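PDB 3RKL: stiv-a81 from Sulfolobus Turreted Icosahedral Virus, which is of unknown function but probably pairs, through a hairpin of two long helices in each chain, into a four-helix bundle in this hyperthermophilic virus. Local coordinates for the interface of chains A and B. Residues are numbered along the deposited sequence; one frame, centred on the assembly and turned at random. Chains: chain A/B, Stiv-a81.

The interface of chains A and B. Residues chain A 33, 36-37, 40, 61; chain B 29-30, 33, 68.
A:Ala33 and B:Ala33 meet where helix 25-46 of one chain crosses its counterpart in the other, part of the two-fold interface of the four-helix bundle. The two small residues let the backbones come close: the methyl CB of B:Ala33 packs 3.8 Å from the carbonyl O of A:Ala33, and the symmetry repeats this with the chains exchanged. The same methyl is flanked by A:Val36 and A:Tyr37, its CB standing 3.9 Å from CB of A:Tyr37, which makes it a knob seated against one turn of the opposing helix.

Aliphatic packing carries the contact inward toward helices 55-80. Branch CG1 of A:Val36, trans to the backbone N (chi1 170°), points at B:Leu68 and meets its two methyls tip to tip, with CD2 4.0 Å away. One turn further along, the A:Ala40 methyl lies against the CG2 branch of B:Ile29, CB to CG2 3.7 Å. A:Leu61 sits at the margin of the patch, its CD1 4.3 Å from CG2 of B:Ile29. CG of B:Lys30 meets the A:Ala40 methyl from a second direction, roughly at right angles to B:Ile29, CB to CG 4.0 Å.

The aromatic contact is made by A:Tyr37, whose CG, opposite the backbone N (chi1 179°), carries the ring out toward B:Lys30. The two side chains cross obliquely; the lysine touches through CB, 4.0 Å from CE1 of A:Tyr37, and NZ, farther along the chain, makes no contact with the ring. One edge of the ring is presented to the partner backbone: the carbonyl O of B:Lys30 lies in the ring plane, 3.6 Å from CD1 of A:Tyr37.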
ATOM      1  N   ALA A  33       9.123  13.158   4.074  1.00 16.07           N
ATOM      2  CA  ALA A  33       8.968  12.019   4.971  1.00 14.47           C
ATOM      3  C   ALA A  33       9.062  10.697   4.204  1.00 15.10           C
ATOM      4  O   ALA A  33       9.659   9.734   4.675  1.00 15.77           O
ATOM      5  CB  ALA A  33       7.643  12.092   5.775  1.00 14.66           C
ATOM      6  N   VAL A  36      12.722  10.039   3.248  1.00 16.54           N
ATOM      7  CA  VAL A  36      13.462   9.554   4.400  1.00 15.54           C
ATOM      8  C   VAL A  36      13.121   8.088   4.675  1.00 14.94           C
ATOM      9  O   VAL A  36      14.014   7.271   4.888  1.00 15.92           O
ATOM     10  CB  VAL A  36      13.195  10.448   5.635  1.00 15.86           C
ATOM     11  CG1 VAL A  36      13.757   9.845   6.907  1.00 17.60           C
ATOM     12  CG2 VAL A  36      13.794  11.859   5.397  1.00 18.39           C
ATOM     13  N   TYR A  37      11.833   7.748   4.659  1.00 16.62           N
ATOM     14  CA  TYR A  37      11.410   6.367   4.868  1.00 16.92           C
ATOM     15  C   TYR A  37      12.039   5.441   3.810  1.00 15.09           C
ATOM     16  O   TYR A  37      12.577   4.372   4.131  1.00 15.66           O
ATOM     17  CB  TYR A  37       9.885   6.248   4.811  1.00 14.61           C
ATOM     18  CG  TYR A  37       9.423   4.833   5.000  1.00 16.77           C
ATOM     19  CD1 TYR A  37       9.214   4.319   6.272  1.00 17.35           C
ATOM     20  CD2 TYR A  37       9.250   3.988   3.919  1.00 21.14           C
ATOM     21  CE1 TYR A  37       8.816   3.010   6.450  1.00 20.94           C
ATOM     22  CE2 TYR A  37       8.848   2.669   4.093  1.00 25.92           C
ATOM     23  CZ  TYR A  37       8.634   2.196   5.367  1.00 26.46           C
ATOM     24  OH  TYR A  37       8.237   0.893   5.559  1.00 30.50           O
ATOM     25  N   ALA A  40      15.790   4.924   4.332  1.00 17.41           N
ATOM     26  CA  ALA A  40      16.030   4.045   5.449  1.00 19.64           C
ATOM     27  C   ALA A  40      15.753   2.589   5.079  1.00 18.00           C
ATOM     28  O   ALA A  40      16.518   1.692   5.446  1.00 20.46           O
ATOM     29  CB  ALA A  40      15.177   4.465   6.653  1.00 18.83           C
ATOM     30  N   LEU A  61      20.108  10.410   3.665  1.00 19.74           N
ATOM     31  CA  LEU A  61      19.105  10.146   4.692  1.00 18.96           C
ATOM     32  C   LEU A  61      19.068  11.258   5.728  1.00 19.33           C
ATOM     33  O   LEU A  61      17.999  11.782   6.074  1.00 19.14           O
ATOM     34  CB  LEU A  61      19.368   8.791   5.347  1.00 17.40           C
ATOM     35  CG  LEU A  61      18.454   8.392   6.507  1.00 17.52           C
ATOM     36  CD1 LEU A  61      16.987   8.395   6.071  1.00 19.62           C
ATOM     37  CD2 LEU A  61      18.835   7.046   7.071  1.00 22.57           C
TER
ATOM     38  N   ILE B  29      14.149   5.006  12.850  1.00 18.19           N
ATOM     39  CA  ILE B  29      14.119   5.938  11.727  1.00 19.18           C
ATOM     40  C   ILE B  29      12.910   5.651  10.824  1.00 16.37           C
ATOM     41  O   ILE B  29      12.182   6.571  10.456  1.00 16.85           O
ATOM     42  CB  ILE B  29      15.459   5.925  10.947  1.00 17.38           C
ATOM     43  CG1 ILE B  29      16.550   6.586  11.798  1.00 19.97           C
ATOM     44  CG2 ILE B  29      15.311   6.641   9.616  1.00 18.40           C
ATOM     45  CD1 ILE B  29      17.977   6.315  11.316  1.00 20.69           C
ATOM     46  N   LYS B  30      12.677   4.381  10.481  1.00 16.77           N
ATOM     47  CA  LYS B  30      11.505   4.024   9.666  1.00 18.71           C
ATOM     48  C   LYS B  30      10.216   4.436  10.373  1.00 17.39           C
ATOM     49  O   LYS B  30       9.330   5.059   9.776  1.00 17.09           O
ATOM     50  CB  LYS B  30      11.467   2.518   9.381  1.00 19.33           C
ATOM     51  CG  LYS B  30      12.564   2.018   8.451  1.00 27.82           C
ATOM     52  CD  LYS B  30      12.383   0.541   8.088  1.00 29.22           C
ATOM     53  CE  LYS B  30      12.377  -0.394   9.289  1.00 41.59           C
ATOM     54  NZ  LYS B  30      12.229  -1.852   8.898  1.00 30.85           N
ATOM     55  N   ALA B  33       9.695   8.255  10.527  1.00 16.07           N
ATOM     56  CA  ALA B  33       9.328   8.801   9.226  1.00 14.47           C
ATOM     57  C   ALA B  33       7.851   8.547   8.918  1.00 15.10           C
ATOM     58  O   ALA B  33       7.161   9.406   8.376  1.00 15.77           O
ATOM     59  CB  ALA B  33      10.227   8.242   8.091  1.00 14.66           C
ATOM     60  N   LEU B  68      13.527  12.464  14.400  1.00 18.69           N
ATOM     61  CA  LEU B  68      13.994  11.809  13.186  1.00 17.24           C
ATOM     62  C   LEU B  68      15.313  12.408  12.681  1.00 20.27           C
ATOM     63  O   LEU B  68      16.239  11.673  12.316  1.00 17.72           O
ATOM     64  CB  LEU B  68      12.901  11.911  12.131  1.00 17.19           C
ATOM     65  CG  LEU B  68      13.115  11.286  10.769  1.00 15.40           C
ATOM     66  CD1 LEU B  68      13.554   9.801  10.886  1.00 16.00           C
ATOM     67  CD2 LEU B  68      11.823  11.458   9.976  1.00 17.94           C
TER